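Local coordinates for mitochondrial association factor 1 (Toxoplasma gondii, PDB 6BXS), which is encoded at a parasite locus required for manipulating host mitochondria and has a macro-domain fold, its own activity being uncertain, at residues 175-179 against 180-184; 184-187 against 188-192; 229-232 against 233-237; 263-266 against 267-271. All coordinates share one frame; numbering follows the deposited sequence.

Contact 1: residues 175-179 against 180-184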
loop_
_atom_site.group_PDB
_atom_site.type_symbol
_atom_site.label_atom_id
_atom_site.label_comp_id
_atom_site.label_asym_id
_atom_site.label_seq_id
_atom_site.Cartn_x
_atom_site.Cartn_y
_atom_site.Cartn_z
ATOM N N GLY A 175 4.121 -12.535 10.180
ATOM C CA GLY A 175 3.083 -13.500 10.493
ATOM C C GLY A 175 3.262 -14.263 11.791
ATOM O O GLY A 175 2.280 -14.707 12.385
ATOM N N ASN A 176 4.503 -14.419 12.240
ATOM C CA ASN A 176 4.770 -15.182 13.457
ATOM C C ASN A 176 4.393 -14.408 14.717
ATOM O O ASN A 176 4.417 -14.955 15.820
ATOM C CB ASN A 176 6.243 -15.594 13.521
ATOM C CG ASN A 176 6.580 -16.695 12.535
ATOM O OD1 ASN A 176 5.763 -17.059 11.688
ATOM N ND2 ASN A 176 7.792 -17.231 12.639
ATOM N N ALA A 177 4.058 -13.130 14.556
ATOM C CA ALA A 177 3.487 -12.357 15.654
ATOM C C ALA A 177 2.212 -13.041 16.129
ATOM O O ALA A 177 1.487 -13.628 15.326
ATOM C CB ALA A 177 3.199 -10.926 15.219
ATOM N N SER A 178 1.946 -12.979 17.429
ATOM C CA SER A 178 0.753 -13.603 17.989
ATOM C C SER A 178 -0.496 -12.959 17.390
ATOM O O SER A 178 -0.452 -11.814 16.939
ATOM C CB SER A 178 0.743 -13.482 19.514
ATOM O OG SER A 178 0.666 -12.126 19.918
ATOM N N ASP A 179 -1.599 -13.703 17.379
ATOM C CA ASP A 179 -2.835 -13.249 16.747
ATOM C C ASP A 179 -3.270 -11.878 17.250
ATOM O O ASP A 179 -3.645 -11.010 16.463
ATOM C CB ASP A 179 -3.958 -14.262 16.985
ATOM C CG ASP A 179 -3.716 -15.583 16.283
ATOM O OD1 ASP A 179 -2.791 -15.660 15.447
ATOM O OD2 ASP A 179 -4.460 -16.548 16.560
ATOM N N SER A 180 -3.207 -11.687 18.564
ATOM C CA SER A 180 -3.633 -10.437 19.177
ATOM C C SER A 180 -2.812 -9.256 18.662
ATOM O O SER A 180 -3.366 -8.225 18.278
ATOM C CB SER A 180 -3.522 -10.530 20.699
ATOM O OG SER A 180 -4.154 -9.427 21.323
ATOM N N ALA A 181 -1.491 -9.411 18.649
ATOM C CA ALA A 181 -0.604 -8.351 18.184
ATOM C C ALA A 181 -0.694 -8.196 16.670
ATOM O O ALA A 181 -0.658 -7.082 16.147
ATOM C CB ALA A 181 0.831 -8.634 18.600
ATOM N N TYR A 182 -0.811 -9.324 15.979
ATOM C CA TYR A 182 -0.880 -9.338 14.522
ATOM C C TYR A 182 -2.114 -8.596 14.013
ATOM O O TYR A 182 -2.008 -7.704 13.171
ATOM C CB TYR A 182 -0.890 -10.779 14.007
ATOM C CG TYR A 182 -0.806 -10.892 12.504
ATOM C CD1 TYR A 182 0.419 -10.862 11.856
ATOM C CD2 TYR A 182 -1.951 -11.029 11.731
ATOM C CE1 TYR A 182 0.505 -10.964 10.484
ATOM C CE2 TYR A 182 -1.875 -11.135 10.353
ATOM C CZ TYR A 182 -0.643 -11.101 9.735
ATOM O OH TYR A 182 -0.554 -11.203 8.366
ATOM N N ASN A 183 -3.282 -8.973 14.525
ATOM C CA ASN A 183 -4.538 -8.350 14.117
ATOM C C ASN A 183 -4.539 -6.854 14.403
ATOM O O ASN A 183 -4.983 -6.052 13.583
ATOM C CB ASN A 183 -5.721 -9.012 14.827
ATOM C CG ASN A 183 -5.983 -10.426 14.341
ATOM O OD1 ASN A 183 -5.673 -10.773 13.201
ATOM N ND2 ASN A 183 -6.567 -11.247 15.205
ATOM N N MET A 184 -4.032 -6.488 15.575
ATOM C CA MET A 184 -3.963 -5.092 15.987
ATOM C C MET A 184 -3.050 -4.284 15.058
ATOM O O MET A 184 -3.377 -3.160 14.678
ATOM C CB MET A 184 -3.467 -5.006 17.429
ATOM C CG MET A 184 -3.862 -3.740 18.162
ATOM S SD MET A 184 -3.620 -3.888 19.946
ATOM C CE MET A 184 -4.846 -5.114 20.394
#
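Tyr182 N meets Ser178 O in a 2.7 Å hydrogen bond that fastens the start of the helix to the loop that feeds it. A second backbone bond, from Asn183 N to Asp179 O at 2.8 Å with an N-H...O angle of 170°, lies within the first turn itself. Ser178 is the N-cap residue, and its carbonyl thus receives the first of these i to i+4 bonds. Its own side chain takes the position between backbone N and carbonyl carbon (chi1 64°), which leaves OG 3.7 Å from Ala181 CB, a van der Waals contact.

The apolar contacts centre on Tyr182. With CG anti to the backbone N (chi1 -174°), the ring is carried back along the loop, where Gly175 CA approaches it obliquely, 3.6 Å from CE1. Ala177 CB lies at the edge of the same ring, near its plane, and packs 4.3 Å from Tyr182 CB. Asn183 folds its amide back over the preceding turn, CG standing 3.2 Å from Asp179 O, a proximity of packing.

Charge enters through Arg228, which lies outside both segments. It forms a salt bridge with Asp179 OD1, donates hydrogen bonds to the carbonyls of Gly175 and Ala177, and makes a cation-pi contact with Tyr182, so that one guanidinium draws together the loop, the helix start and the aromatic ring.

The turn opens helix 179-202 after strand 166-170. Tyr182 leans on Ile233 and Ala236 of helix 230-248, while Ala177 and Ala181 pack against Glu139 of the short helix 137-140.

Contact 2: residues 184-187 against 188-192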
loop_
_atom_site.group_PDB
_atom_site.type_symbol
_atom_site.label_atom_id
_atom_site.label_comp_id
_atom_site.label_asym_id
_atom_site.label_seq_id
_atom_site.Cartn_x
_atom_site.Cartn_y
_atom_site.Cartn_z
ATOM N N MET A 184 -4.032 -6.488 15.575
ATOM C CA MET A 184 -3.963 -5.092 15.987
ATOM C C MET A 184 -3.050 -4.284 15.058
ATOM O O MET A 184 -3.377 -3.160 14.678
ATOM C CB MET A 184 -3.467 -5.006 17.429
ATOM C CG MET A 184 -3.862 -3.740 18.162
ATOM S SD MET A 184 -3.620 -3.888 19.946
ATOM C CE MET A 184 -4.846 -5.114 20.394
ATOM N N ALA A 185 -1.910 -4.865 14.689
ATOM C CA ALA A 185 -0.960 -4.206 13.794
ATOM C C ALA A 185 -1.525 -4.101 12.379
ATOM O O ALA A 185 -1.307 -3.109 11.683
ATOM C CB ALA A 185 0.370 -4.959 13.782
ATOM N N TYR A 186 -2.254 -5.132 11.961
ATOM C CA TYR A 186 -2.836 -5.176 10.622
ATOM C C TYR A 186 -3.895 -4.087 10.449
ATOM O O TYR A 186 -3.961 -3.431 9.409
ATOM C CB TYR A 186 -3.455 -6.551 10.345
ATOM C CG TYR A 186 -3.378 -6.984 8.893
ATOM C CD1 TYR A 186 -4.121 -6.341 7.909
ATOM C CD2 TYR A 186 -2.565 -8.041 8.509
ATOM C CE1 TYR A 186 -4.050 -6.740 6.581
ATOM C CE2 TYR A 186 -2.489 -8.446 7.187
ATOM C CZ TYR A 186 -3.234 -7.794 6.229
ATOM O OH TYR A 186 -3.156 -8.202 4.916
ATOM N N LYS A 187 -4.726 -3.902 11.470
ATOM C CA LYS A 187 -5.746 -2.858 11.443
ATOM C C LYS A 187 -5.106 -1.476 11.421
ATOM O O LYS A 187 -5.545 -0.590 10.689
ATOM C CB LYS A 187 -6.674 -2.982 12.651
ATOM C CG LYS A 187 -7.503 -4.252 12.665
ATOM C CD LYS A 187 -8.149 -4.463 14.023
ATOM C CE LYS A 187 -8.893 -5.783 14.088
ATOM N NZ LYS A 187 -9.059 -6.276 15.479
ATOM N N ALA A 188 -4.072 -1.302 12.240
ATOM C CA ALA A 188 -3.311 -0.057 12.285
ATOM C C ALA A 188 -2.717 0.262 10.919
ATOM O O ALA A 188 -2.672 1.419 10.503
ATOM C CB ALA A 188 -2.208 -0.155 13.327
ATOM N N THR A 189 -2.259 -0.777 10.228
ATOM C CA THR A 189 -1.665 -0.620 8.906
ATOM C C THR A 189 -2.711 -0.170 7.882
ATOM O O THR A 189 -2.461 0.733 7.082
ATOM C CB THR A 189 -1.014 -1.932 8.427
ATOM O OG1 THR A 189 0.001 -2.331 9.358
ATOM C CG2 THR A 189 -0.386 -1.760 7.051
ATOM N N MET A 190 -3.879 -0.805 7.903
ATOM C CA MET A 190 -4.944 -0.453 6.968
ATOM C C MET A 190 -5.458 0.957 7.241
ATOM O O MET A 190 -5.795 1.687 6.310
ATOM C CB MET A 190 -6.094 -1.457 7.050
ATOM C CG MET A 190 -7.089 -1.347 5.898
ATOM S SD MET A 190 -6.332 -1.610 4.278
ATOM C CE MET A 190 -5.824 -3.323 4.413
ATOM N N LEU A 191 -5.518 1.336 8.514
ATOM C CA LEU A 191 -5.872 2.702 8.886
ATOM C C LEU A 191 -4.853 3.694 8.330
ATOM O O LEU A 191 -5.204 4.808 7.942
ATOM C CB LEU A 191 -5.961 2.849 10.407
ATOM C CG LEU A 191 -7.205 2.304 11.116
ATOM C CD1 LEU A 191 -7.087 2.532 12.614
ATOM C CD2 LEU A 191 -8.476 2.949 10.584
ATOM N N GLY A 192 -3.588 3.286 8.298
ATOM C CA GLY A 192 -2.532 4.122 7.758
ATOM C C GLY A 192 -2.712 4.382 6.274
ATOM O O GLY A 192 -2.540 5.506 5.803
#
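Thr189 turns its hydroxyl back onto the preceding turn, where OG1 donates to Ala185 O at 2.8 Å. That carbonyl is gripped twice, since Thr189 N also binds it at 2.9 Å, and the two donors arrive from opposite faces of the carbonyl plane. The hydroxyl reaches it because OG1 stands beside the backbone N (chi1 -59°), and a buried polar side chain is thereby satisfied within its own helix. Ala188 lies close by, its CB 3.5 Å from both Met184 O and Ala185 O. Tyr186 and Met190 meet more lightly on the buried side: the bent methionine chain brings CE to the edge of the tyrosine ring, near its plane and 4.4 Å from CE1.

The other side is looser. Lys187 runs out extended beyond CG, and Met184 is exposed; neither side-chain end packs on the following turn. Leu191 is partly exposed, yet its CG rests 3.4 Å from Lys187 O, whose carbonyl accepts the regular helical bond from Leu191 N.

Both segments belong to helix 179-202. Tyr186 and Met190 face Asn237 of helix 230-248, and Tyr186 OH is hydrogen-bonded to Leu219 O, whereas Ala188 and Leu191 abut Trp135 and Ala128 in loops.

Contact 3: residues 229-232 against 233-237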
loop_
_atom_site.group_PDB
_atom_site.type_symbol
_atom_site.label_atom_id
_atom_site.label_comp_id
_atom_site.label_asym_id
_atom_site.label_seq_id
_atom_site.Cartn_x
_atom_site.Cartn_y
_atom_site.Cartn_z
ATOM N N GLY A 229 -0.900 -19.076 8.714
ATOM C CA GLY A 229 -1.786 -19.571 7.675
ATOM C C GLY A 229 -2.436 -18.430 6.916
ATOM O O GLY A 229 -2.725 -17.379 7.487
ATOM N N LEU A 230 -2.669 -18.637 5.624
ATOM C CA LEU A 230 -3.206 -17.585 4.771
ATOM C C LEU A 230 -4.630 -17.208 5.163
ATOM O O LEU A 230 -5.035 -16.059 5.000
ATOM C CB LEU A 230 -3.162 -18.014 3.303
ATOM C CG LEU A 230 -1.828 -17.785 2.589
ATOM C CD1 LEU A 230 -1.818 -18.475 1.233
ATOM C CD2 LEU A 230 -1.550 -16.296 2.427
ATOM N N HIS A 231 -5.387 -18.166 5.688
ATOM C CA HIS A 231 -6.760 -17.896 6.098
ATOM C C HIS A 231 -6.807 -16.812 7.170
ATOM O O HIS A 231 -7.618 -15.887 7.095
ATOM C CB HIS A 231 -7.438 -19.164 6.616
ATOM C CG HIS A 231 -8.775 -18.913 7.242
ATOM N ND1 HIS A 231 -8.932 -18.668 8.590
ATOM C CD2 HIS A 231 -10.015 -18.853 6.702
ATOM C CE1 HIS A 231 -10.212 -18.475 8.854
ATOM N NE2 HIS A 231 -10.890 -18.582 7.725
ATOM N N SER A 232 -5.932 -16.926 8.163
ATOM C CA SER A 232 -5.885 -15.957 9.254
ATOM C C SER A 232 -5.514 -14.568 8.744
ATOM O O SER A 232 -5.850 -13.562 9.366
ATOM C CB SER A 232 -4.885 -16.400 10.321
ATOM O OG SER A 232 -3.565 -16.398 9.808
ATOM N N ILE A 233 -4.820 -14.519 7.611
ATOM C CA ILE A 233 -4.387 -13.254 7.027
ATOM C C ILE A 233 -5.516 -12.615 6.223
ATOM O O ILE A 233 -5.663 -11.392 6.206
ATOM C CB ILE A 233 -3.145 -13.453 6.135
ATOM C CG1 ILE A 233 -1.972 -13.928 7.000
ATOM C CG2 ILE A 233 -2.797 -12.158 5.396
ATOM C CD1 ILE A 233 -0.657 -14.087 6.266
ATOM N N GLY A 234 -6.310 -13.445 5.555
ATOM C CA GLY A 234 -7.479 -12.966 4.842
ATOM C C GLY A 234 -8.479 -12.334 5.793
ATOM O O GLY A 234 -9.060 -11.288 5.499
ATOM N N ARG A 235 -8.671 -12.972 6.943
ATOM C CA ARG A 235 -9.583 -12.468 7.964
ATOM C C ARG A 235 -9.052 -11.182 8.595
ATOM O O ARG A 235 -9.811 -10.250 8.855
ATOM C CB ARG A 235 -9.807 -13.525 9.045
ATOM C CG ARG A 235 -10.471 -14.802 8.548
ATOM C CD ARG A 235 -11.863 -14.543 8.004
ATOM N NE ARG A 235 -12.697 -13.819 8.966
ATOM C CZ ARG A 235 -13.296 -12.651 8.741
ATOM N NH1 ARG A 235 -14.021 -12.095 9.701
ATOM N NH2 ARG A 235 -13.187 -12.029 7.571
ATOM N N ALA A 236 -7.746 -11.140 8.844
ATOM C CA ALA A 236 -7.112 -9.954 9.409
ATOM C C ALA A 236 -7.272 -8.766 8.463
ATOM O O ALA A 236 -7.567 -7.650 8.890
ATOM C CB ALA A 236 -5.646 -10.219 9.683
ATOM N N ASN A 237 -7.070 -9.022 7.175
ATOM C CA ASN A 237 -7.222 -7.995 6.154
ATOM C C ASN A 237 -8.672 -7.535 6.025
ATOM O O ASN A 237 -8.946 -6.340 5.963
ATOM C CB ASN A 237 -6.718 -8.508 4.805
ATOM C CG ASN A 237 -6.996 -7.539 3.672
ATOM O OD1 ASN A 237 -6.327 -6.514 3.538
ATOM N ND2 ASN A 237 -7.987 -7.860 2.846
#
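Ile233 meets the start of the helix first: its N makes a weak, bent bond to Leu230 O, and its CG1 lies 3.6 Å from Gly229 O. The same Gly229 carbonyl accepts a 2.7 Å hydrogen bond from Ser232 OG, which also bonds Arg228, so the serine hydroxyl closes the first turn. Gly234 N follows with a regular bond to Leu230 O, 3.0 Å long.

Arg235 carries the main side-chain contact. While its N bonds His231 O, its aliphatic part lies alongside the imidazole, and CG sits over one face, 4.0 Å from the His231 ring centroid, in a CH-pi contact displaced toward the ring's rim. The His231 ring is brought there with CG anti to the backbone N (chi1 171°). Bends at chi2 and chi3 of Arg235 leave its guanidinium 59° from the His231 ring plane, and Arg235 NH2 is hydrogen-bonded to Ser271 OG.

Ala236 N bonds Ser232 O at 3.1 Å, and Ala236 CB stands 3.4 Å from that same oxygen.

This turn begins helix 230-248, the connection between parallel strands 213-216 and 253-256. Ile233, Ala236 and Asn237 pack against helix 179-202, while Leu230 and His231 touch helix 263-276.

Contact 4: residues 263-266 against 267-271. With SO4 (sulfate ion), chain H.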
loop_
_atom_site.group_PDB
_atom_site.type_symbol
_atom_site.label_atom_id
_atom_site.label_comp_id
_atom_site.label_asym_id
_atom_site.label_seq_id
_atom_site.Cartn_x
_atom_site.Cartn_y
_atom_site.Cartn_z
ATOM N N THR A 263 -7.126 -15.307 -1.317
ATOM C CA THR A 263 -7.364 -15.162 0.112
ATOM C C THR A 263 -8.004 -13.821 0.471
ATOM O O THR A 263 -8.829 -13.753 1.381
ATOM C CB THR A 263 -6.048 -15.335 0.895
ATOM O OG1 THR A 263 -5.638 -16.706 0.821
ATOM C CG2 THR A 263 -6.203 -14.951 2.360
ATOM N N ALA A 264 -7.625 -12.759 -0.237
ATOM C CA ALA A 264 -8.202 -11.442 0.016
ATOM C C ALA A 264 -9.711 -11.478 -0.204
ATOM O O ALA A 264 -10.485 -10.986 0.618
ATOM C CB ALA A 264 -7.561 -10.392 -0.879
ATOM N N LEU A 265 -10.115 -12.072 -1.320
ATOM C CA LEU A 265 -11.524 -12.242 -1.650
ATOM C C LEU A 265 -12.257 -13.070 -0.595
ATOM O O LEU A 265 -13.282 -12.645 -0.069
ATOM C CB LEU A 265 -11.658 -12.902 -3.024
ATOM C CG LEU A 265 -13.073 -13.224 -3.516
ATOM C CD1 LEU A 265 -13.901 -11.960 -3.664
ATOM C CD2 LEU A 265 -13.010 -13.978 -4.831
ATOM N N ARG A 266 -11.721 -14.248 -0.286
ATOM C CA ARG A 266 -12.373 -15.166 0.647
ATOM C C ARG A 266 -12.558 -14.569 2.037
ATOM O O ARG A 266 -13.574 -14.806 2.687
ATOM C CB ARG A 266 -11.575 -16.462 0.769
ATOM C CG ARG A 266 -11.797 -17.445 -0.364
ATOM C CD ARG A 266 -11.716 -18.872 0.149
ATOM N NE ARG A 266 -11.162 -19.789 -0.840
ATOM C CZ ARG A 266 -11.060 -21.102 -0.666
ATOM N NH1 ARG A 266 -11.482 -21.662 0.461
ATOM N NH2 ARG A 266 -10.539 -21.856 -1.622
ATOM N N GLY A 267 -11.567 -13.812 2.496
ATOM C CA GLY A 267 -11.635 -13.199 3.809
ATOM C C GLY A 267 -12.787 -12.218 3.903
ATOM O O GLY A 267 -13.518 -12.195 4.894
ATOM N N LEU A 268 -12.952 -11.407 2.864
ATOM C CA LEU A 268 -14.013 -10.408 2.835
ATOM C C LEU A 268 -15.378 -11.044 2.583
ATOM O O LEU A 268 -16.386 -10.579 3.113
ATOM C CB LEU A 268 -13.714 -9.348 1.772
ATOM C CG LEU A 268 -12.836 -8.185 2.245
ATOM C CD1 LEU A 268 -12.321 -7.373 1.063
ATOM C CD2 LEU A 268 -13.598 -7.287 3.212
ATOM N N MET A 269 -15.409 -12.099 1.772
ATOM C CA MET A 269 -16.631 -12.878 1.577
ATOM C C MET A 269 -17.147 -13.369 2.923
ATOM O O MET A 269 -18.348 -13.350 3.189
ATOM C CB MET A 269 -16.385 -14.075 0.654
ATOM C CG MET A 269 -16.237 -13.739 -0.825
ATOM S SD MET A 269 -17.781 -13.244 -1.616
ATOM C CE MET A 269 -17.561 -11.473 -1.664
ATOM N N GLU A 270 -16.221 -13.810 3.769
ATOM C CA GLU A 270 -16.564 -14.316 5.091
ATOM C C GLU A 270 -17.087 -13.197 5.986
ATOM O O GLU A 270 -18.020 -13.400 6.761
ATOM C CB GLU A 270 -15.348 -14.987 5.733
ATOM C CG GLU A 270 -15.644 -15.662 7.067
ATOM C CD GLU A 270 -14.578 -16.664 7.476
ATOM O OE1 GLU A 270 -14.002 -17.333 6.590
ATOM O OE2 GLU A 270 -14.313 -16.783 8.691
ATOM N N SER A 271 -16.486 -12.016 5.871
ATOM C CA SER A 271 -16.936 -10.852 6.629
ATOM C C SER A 271 -18.342 -10.444 6.204
ATOM O O SER A 271 -19.172 -10.085 7.039
ATOM C CB SER A 271 -15.971 -9.682 6.443
ATOM O OG SER A 271 -14.787 -9.874 7.197
HETATM S S SO4 H . -12.965 -19.904 3.636
HETATM O O1 SO4 H . -12.779 -20.762 4.805
HETATM O O2 SO4 H . -11.753 -19.116 3.421
HETATM O O3 SO4 H . -13.227 -20.728 2.459
HETATM O O4 SO4 H . -14.100 -19.014 3.865
#
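Leu265 holds CG anti to its own N (chi1 177°), whereas Met269, one turn later, has CG beside the backbone N (chi1 -75°) and bends again at chi2 and chi3. The two chains cross obliquely as a result, Leu265 CD1 lying 4.1 Å from Met269 CG. Met269 CG also rests 3.2 Å from Leu265 O, the carbonyl that accepts the helical bond from Met269 N.

On the polar side, the bent chain of Arg266 runs alongside a sulfate ion, which probably came from the crystallisation liquor. NH1 of Arg266 donates to sulfate O3 at 2.8 Å (N-H...O angle 151°), with the sulfur in the guanidinium plane, at its edge. The aliphatic part joins in, for Arg266 CD is 3.3 Å from sulfate O2. Glu270, extended beyond CG, brings OE1 to 3.2 Å from sulfate O4. If Glu270 is ionised the two would repel, and the short approach may favour its protonated form; Glu270 OE2 has weak, long ion pairs with Arg235 and Lys274.

Gly267 N bonds Thr263 O at 3.0 Å and Glu270 N bonds Arg266 O, while the bond from Leu268 N to Ala264 O is weak.

Leu265 and Met269 press on Leu11 of strand 8-13, and Leu268 reaches Phe13, Phe23 and Phe256 of three strands. Ser271 OG is bonded to Glu242 of helix 230-248. A C-terminal helix of this kind, apolar toward the strands, with polar residues toward helix 230-248 and the sulfate, is consistent with the layered alpha/beta architecture of macro domains.

How the contacts relate
All four contacts are local and succeed one another along the chain, so none encloses another. Contact 1 closes the loop after strand 166-170 onto helix 179-202, and contact 2 takes over at their shared Met184 and carries that helix onward. Contact 3 starts helix 230-248, which lies beside the first: Tyr182 OH of contact 1 touches Ile233 CG1, and contact 2 also packs on Asn237. Contact 4, on the C-terminal helix 263-276, meets contact 3 through Arg235 and at Leu230 with Thr263, but stays about 8 Å or more, nearest atoms, from contacts 1 and 2. Helix 230-248 therefore links the other two helices.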